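Local coordinates for uncharacterized protein (Legionella longbeachae NSW150, PDB 4JZA) that probably hydrolyses the 3-phosphate of phosphatidylinositol 3-phosphate, acting as a Legionella phosphoinositide phosphatase in lipid metabolism at the pathogen-host interface, at residues S419-H422 / A423-V427; G526-L529 / F530-S533. One frame throughout, in Å; residues are numbered along the deposited sequence.

How the contacts relate
Contact 1, a loop turn, and contact 2, two turns of a helix, lie on the same side of the chain's centre; their centres are about 22 Å apart and their nearest atoms about 8 Å, without touching. Contact 1 comes first, in the loop between strand 412-416 and helix 441-454. Contact 2 belongs to helix 524-542, which leads into strand 545-549, the parallel neighbour of 412-416 in the mixed sheet. Tyr475 packs on contact 1 and Tyr476 on contact 2. The sequence from the end of strand 545-549 to the first residue of helix 556-574 fits the CX5R phosphate-binding loop of cysteine phosphatases, so both contacts probably belong to the phosphatase core.

Contact 1. Residues S419-H422 / A423-V427; sequences SPIH and ATEYV
The backbone folds back between His422 and Glu425, where Glu425 N donates to His422 O at 3.2 Å with an N-H...O angle of 158°, the donor standing well above the carbonyl plane. Outside the turn, Ile421 meets the residues that return. Its CG1, set anti to the backbone N (chi1 -178°), is 3.9 Å from Tyr426 CB, and the two side chains cross at about a right angle. From CG1 the chain carries CD1 to 4.0 Å from Glu425 CB, while the other branch, CG2, comes obliquely to the Tyr426 ring, 4.2 Å from Tyr426 CD1. With Ala423 and Thr424 at its two corners, both with helix-like backbone angles, this is a type I beta turn, placed in the loop that links strand 412-416 to helix 441-454. The extended Glu425 side chain reaches back to the start of the turn, its OE1 3.9 Å from His422 CB and at the edge of the imidazole, near the ring plane. Glu425 OE1 and His422 NE2 remain 5.7 Å apart, so any attraction between them would act without direct contact. Tyr426 turns its ring the other way, onto Leu438 and Pro439, and its OH is hydrogen-bonded to Leu435 O and Thr432 OG1. Ile421 is buried with help from Ala471 and Tyr475; Leu442 of helix 441-454 meets His422.

Contact 2. Residues G526-L529 / F530-S533; sequences GREL and FLSS
Leu531 CD1 sits over one face of the Arg527 guanidinium, 3.9 Å from Arg527 CZ and above the centre of the flat group. Arg527, extended from CG to NE, runs outward from the helix, and Leu531, one turn later, lays its CD1 over the flat end. The backbones of this pair are joined as well: Leu531 N donates to Arg527 O at 2.8 Å, an almost straight bond of 169°. One residue earlier, Phe530 N donates to Gly526 O at 2.9 Å, and the same oxygen lies at the edge of the Phe530 ring, 3.3 Å from Phe530 CD2. Ser532 N to Glu528 O and Ser533 N to Leu529 O continue the i to i+4 ladder of helix 524-542, which is buried here. Further out, the guanidinium is fixed by three backbone carbonyls, those of Val511 and Leu512 from helix 501-513 and that of Thr477, with a long salt bridge of 3.7 Å from Arg527 NH1 to Glu528 OE2. Thr477 OG1 also bonds to Glu528 OE1, so one residue serves both charges. Helix 501-513 packs on Phe530 and Leu531, whereas helix 556-574 meets Leu529 and offers the His563 ring edge-to-face with Phe530.

Contact 1. Residues S419-H422 / A423-V427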
ATOM      1  N   SER A 419      -1.122   3.637 -19.536  1.00 40.26           N
ATOM      2  CA  SER A 419      -0.841   2.883 -20.745  1.00 43.39           C
ATOM      3  C   SER A 419      -1.464   1.501 -20.764  1.00 43.22           C
ATOM      4  O   SER A 419      -0.833   0.524 -20.389  1.00 43.10           O
ATOM      5  CB  SER A 419       0.664   2.764 -20.937  1.00 42.74           C
ATOM      6  OG  SER A 419       1.279   4.017 -20.768  1.00 45.09           O
ATOM      7  N   PRO A 420      -2.705   1.432 -21.221  1.00 44.88           N
ATOM      8  CA  PRO A 420      -3.426   0.166 -21.390  1.00 47.01           C
ATOM      9  C   PRO A 420      -2.654  -0.758 -22.288  1.00 49.57           C
ATOM     10  O   PRO A 420      -2.137  -0.298 -23.293  1.00 55.38           O
ATOM     11  CB  PRO A 420      -4.711   0.578 -22.101  1.00 46.25           C
ATOM     12  CG  PRO A 420      -4.854   2.016 -21.792  1.00 46.25           C
ATOM     13  CD  PRO A 420      -3.481   2.574 -21.693  1.00 45.46           C
ATOM     14  N   ILE A 421      -2.555  -2.030 -21.921  1.00 52.89           N
ATOM     15  CA  ILE A 421      -1.840  -3.043 -22.710  1.00 54.13           C
ATOM     16  C   ILE A 421      -2.587  -4.347 -22.532  1.00 54.28           C
ATOM     17  O   ILE A 421      -2.806  -4.745 -21.392  1.00 55.21           O
ATOM     18  CB  ILE A 421      -0.361  -3.147 -22.251  1.00 58.10           C
ATOM     19  CG1 ILE A 421       0.410  -4.153 -23.095  1.00 61.13           C
ATOM     20  CG2 ILE A 421      -0.209  -3.500 -20.763  1.00 58.93           C
ATOM     21  CD1 ILE A 421       1.154  -3.504 -24.237  1.00 66.10           C
ATOM     22  N   HIS A 422      -3.057  -4.967 -23.623  1.00 60.98           N
ATOM     23  CA  HIS A 422      -3.740  -6.290 -23.542  1.00 64.39           C
ATOM     24  C   HIS A 422      -2.734  -7.387 -23.159  1.00 68.06           C
ATOM     25  O   HIS A 422      -1.513  -7.232 -23.328  1.00 64.39           O
ATOM     26  CB  HIS A 422      -4.438  -6.693 -24.854  1.00 70.94           C
ATOM     27  CG  HIS A 422      -5.779  -6.055 -25.069  1.00 81.62           C
ATOM     28  ND1 HIS A 422      -6.975  -6.672 -24.730  1.00 79.67           N
ATOM     29  CD2 HIS A 422      -6.112  -4.860 -25.624  1.00 82.86           C
ATOM     30  CE1 HIS A 422      -7.982  -5.873 -25.052  1.00 86.30           C
ATOM     31  NE2 HIS A 422      -7.484  -4.770 -25.595  1.00 90.58           N
ATOM     32  N   ALA A 423      -3.251  -8.504 -22.653  1.00 70.64           N
ATOM     33  CA  ALA A 423      -2.402  -9.632 -22.306  1.00 66.92           C
ATOM     34  C   ALA A 423      -1.660 -10.219 -23.514  1.00 67.77           C
ATOM     35  O   ALA A 423      -0.562 -10.732 -23.382  1.00 65.62           O
ATOM     36  CB  ALA A 423      -3.218 -10.703 -21.624  1.00 65.03           C
ATOM     37  N   THR A 424      -2.235 -10.140 -24.702  1.00 72.87           N
ATOM     38  CA  THR A 424      -1.562 -10.699 -25.881  1.00 80.48           C
ATOM     39  C   THR A 424      -0.345  -9.893 -26.357  1.00 80.43           C
ATOM     40  O   THR A 424       0.429 -10.380 -27.176  1.00 84.98           O
ATOM     41  CB  THR A 424      -2.565 -10.894 -27.037  1.00 83.48           C
ATOM     42  OG1 THR A 424      -3.351  -9.708 -27.191  1.00 76.76           O
ATOM     43  CG2 THR A 424      -3.504 -12.076 -26.721  1.00 87.14           C
ATOM     44  N   GLU A 425      -0.168  -8.679 -25.838  1.00 83.75           N
ATOM     45  CA  GLU A 425       0.923  -7.788 -26.256  1.00 79.16           C
ATOM     46  C   GLU A 425       1.990  -7.479 -25.174  1.00 73.51           C
ATOM     47  O   GLU A 425       3.064  -6.968 -25.506  1.00 67.16           O
ATOM     48  CB  GLU A 425       0.316  -6.497 -26.756  1.00 83.60           C
ATOM     49  CG  GLU A 425      -0.756  -6.714 -27.816  1.00 95.51           C
ATOM     50  CD  GLU A 425      -1.613  -5.475 -28.071  1.00105.58           C
ATOM     51  OE1 GLU A 425      -1.990  -4.739 -27.109  1.00106.08           O
ATOM     52  OE2 GLU A 425      -1.921  -5.250 -29.255  1.00103.15           O
ATOM     53  N   TYR A 426       1.703  -7.821 -23.908  1.00 66.25           N
ATOM     54  CA  TYR A 426       2.500  -7.385 -22.758  1.00 64.35           C
ATOM     55  C   TYR A 426       3.848  -8.119 -22.570  1.00 69.57           C
ATOM     56  O   TYR A 426       3.895  -9.345 -22.304  1.00 64.05           O
ATOM     57  CB  TYR A 426       1.661  -7.449 -21.453  1.00 62.86           C
ATOM     58  CG  TYR A 426       2.461  -7.155 -20.172  1.00 58.25           C
ATOM     59  CD1 TYR A 426       3.110  -5.935 -19.986  1.00 58.22           C
ATOM     60  CD2 TYR A 426       2.599  -8.108 -19.184  1.00 57.67           C
ATOM     61  CE1 TYR A 426       3.843  -5.675 -18.842  1.00 55.72           C
ATOM     62  CE2 TYR A 426       3.338  -7.862 -18.049  1.00 57.86           C
ATOM     63  CZ  TYR A 426       3.954  -6.642 -17.879  1.00 59.08           C
ATOM     64  OH  TYR A 426       4.697  -6.413 -16.739  1.00 69.13           O
ATOM     65  N   VAL A 427       4.940  -7.351 -22.694  1.00 70.58           N
ATOM     66  CA  VAL A 427       6.281  -7.848 -22.359  1.00 77.15           C
ATOM     67  C   VAL A 427       6.768  -7.207 -21.058  1.00 75.33           C
ATOM     68  O   VAL A 427       6.931  -5.984 -20.988  1.00 73.94           O
ATOM     69  CB  VAL A 427       7.335  -7.530 -23.454  1.00 82.47           C
ATOM     70  CG1 VAL A 427       8.654  -8.246 -23.140  1.00 80.33           C
ATOM     71  CG2 VAL A 427       6.832  -7.896 -24.850  1.00 80.13           C
TER

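Contact 2. Residues G526-L529 / F530-S533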
ATOM      1  N   GLY A 526       9.022  13.691 -25.283  1.00 45.92           N
ATOM      2  CA  GLY A 526       8.745  15.110 -25.250  1.00 46.25           C
ATOM      3  C   GLY A 526       7.437  15.471 -25.898  1.00 43.15           C
ATOM      4  O   GLY A 526       6.726  16.400 -25.446  1.00 40.19           O
ATOM      5  N   ARG A 527       7.107  14.746 -26.952  1.00 42.31           N
ATOM      6  CA  ARG A 527       5.878  15.032 -27.639  1.00 45.89           C
ATOM      7  C   ARG A 527       4.745  14.841 -26.648  1.00 50.03           C
ATOM      8  O   ARG A 527       3.854  15.716 -26.546  1.00 50.99           O
ATOM      9  CB  ARG A 527       5.692  14.149 -28.854  1.00 48.37           C
ATOM     10  CG  ARG A 527       4.307  14.258 -29.489  1.00 50.12           C
ATOM     11  CD  ARG A 527       4.303  13.658 -30.893  1.00 52.80           C
ATOM     12  NE  ARG A 527       2.955  13.533 -31.422  1.00 54.13           N
ATOM     13  CZ  ARG A 527       2.100  12.562 -31.125  1.00 53.56           C
ATOM     14  NH1 ARG A 527       2.435  11.582 -30.291  1.00 56.49           N
ATOM     15  NH2 ARG A 527       0.883  12.575 -31.669  1.00 52.81           N
ATOM     16  N   GLU A 528       4.793  13.732 -25.892  1.00 46.96           N
ATOM     17  CA  GLU A 528       3.782  13.464 -24.873  1.00 48.03           C
ATOM     18  C   GLU A 528       3.627  14.549 -23.797  1.00 44.30           C
ATOM     19  O   GLU A 528       2.524  14.821 -23.354  1.00 46.41           O
ATOM     20  CB  GLU A 528       4.056  12.131 -24.182  1.00 50.61           C
ATOM     21  CG  GLU A 528       3.916  10.946 -25.103  1.00 55.38           C
ATOM     22  CD  GLU A 528       2.545  10.781 -25.732  1.00 57.73           C
ATOM     23  OE1 GLU A 528       1.539  11.050 -25.115  1.00 58.85           O
ATOM     24  OE2 GLU A 528       2.440  10.325 -26.854  1.00 52.01           O
ATOM     25  N   LEU A 529       4.729  15.114 -23.347  1.00 41.46           N
ATOM     26  CA  LEU A 529       4.686  16.054 -22.287  1.00 43.94           C
ATOM     27  C   LEU A 529       4.100  17.314 -22.825  1.00 47.81           C
ATOM     28  O   LEU A 529       3.349  18.001 -22.110  1.00 50.66           O
ATOM     29  CB  LEU A 529       6.082  16.310 -21.745  1.00 47.37           C
ATOM     30  CG  LEU A 529       6.736  15.118 -21.045  1.00 48.19           C
ATOM     31  CD1 LEU A 529       8.136  15.524 -20.649  1.00 53.39           C
ATOM     32  CD2 LEU A 529       5.980  14.693 -19.811  1.00 50.11           C
ATOM     33  N   PHE A 530       4.440  17.619 -24.085  1.00 46.18           N
ATOM     34  CA  PHE A 530       3.858  18.780 -24.755  1.00 44.44           C
ATOM     35  C   PHE A 530       2.375  18.609 -25.042  1.00 45.15           C
ATOM     36  O   PHE A 530       1.590  19.523 -24.800  1.00 46.37           O
ATOM     37  CB  PHE A 530       4.592  19.128 -26.041  1.00 43.64           C
ATOM     38  CG  PHE A 530       5.707  20.086 -25.836  1.00 41.67           C
ATOM     39  CD1 PHE A 530       5.449  21.410 -25.703  1.00 39.85           C
ATOM     40  CD2 PHE A 530       7.016  19.650 -25.763  1.00 41.37           C
ATOM     41  CE1 PHE A 530       6.470  22.298 -25.494  1.00 40.50           C
ATOM     42  CE2 PHE A 530       8.056  20.528 -25.564  1.00 39.75           C
ATOM     43  CZ  PHE A 530       7.781  21.864 -25.438  1.00 41.28           C
ATOM     44  N   LEU A 531       1.966  17.447 -25.532  1.00 44.76           N
ATOM     45  CA  LEU A 531       0.554  17.207 -25.676  1.00 43.53           C
ATOM     46  C   LEU A 531      -0.138  17.353 -24.364  1.00 44.91           C
ATOM     47  O   LEU A 531      -1.143  18.016 -24.329  1.00 46.80           O
ATOM     48  CB  LEU A 531       0.285  15.829 -26.206  1.00 46.32           C
ATOM     49  CG  LEU A 531       0.748  15.646 -27.646  1.00 48.95           C
ATOM     50  CD1 LEU A 531       0.504  14.200 -27.966  1.00 50.63           C
ATOM     51  CD2 LEU A 531       0.007  16.551 -28.627  1.00 49.61           C
ATOM     52  N   SER A 532       0.383  16.772 -23.271  1.00 47.47           N
ATOM     53  CA  SER A 532      -0.350  16.802 -22.000  1.00 46.84           C
ATOM     54  C   SER A 532      -0.349  18.238 -21.427  1.00 45.19           C
ATOM     55  O   SER A 532      -1.371  18.724 -20.942  1.00 41.87           O
ATOM     56  CB  SER A 532       0.124  15.690 -21.013  1.00 50.74           C
ATOM     57  OG  SER A 532       1.376  15.960 -20.418  1.00 59.80           O
ATOM     58  N   SER A 533       0.758  18.960 -21.576  1.00 46.09           N
ATOM     59  CA  SER A 533       0.855  20.320 -21.036  1.00 44.54           C
ATOM     60  C   SER A 533      -0.062  21.251 -21.789  1.00 46.48           C
ATOM     61  O   SER A 533      -0.692  22.110 -21.177  1.00 50.92           O
ATOM     62  CB  SER A 533       2.291  20.862 -21.058  1.00 43.07           C
ATOM     63  OG  SER A 533       3.090  20.349 -20.003  1.00 41.59           O
TER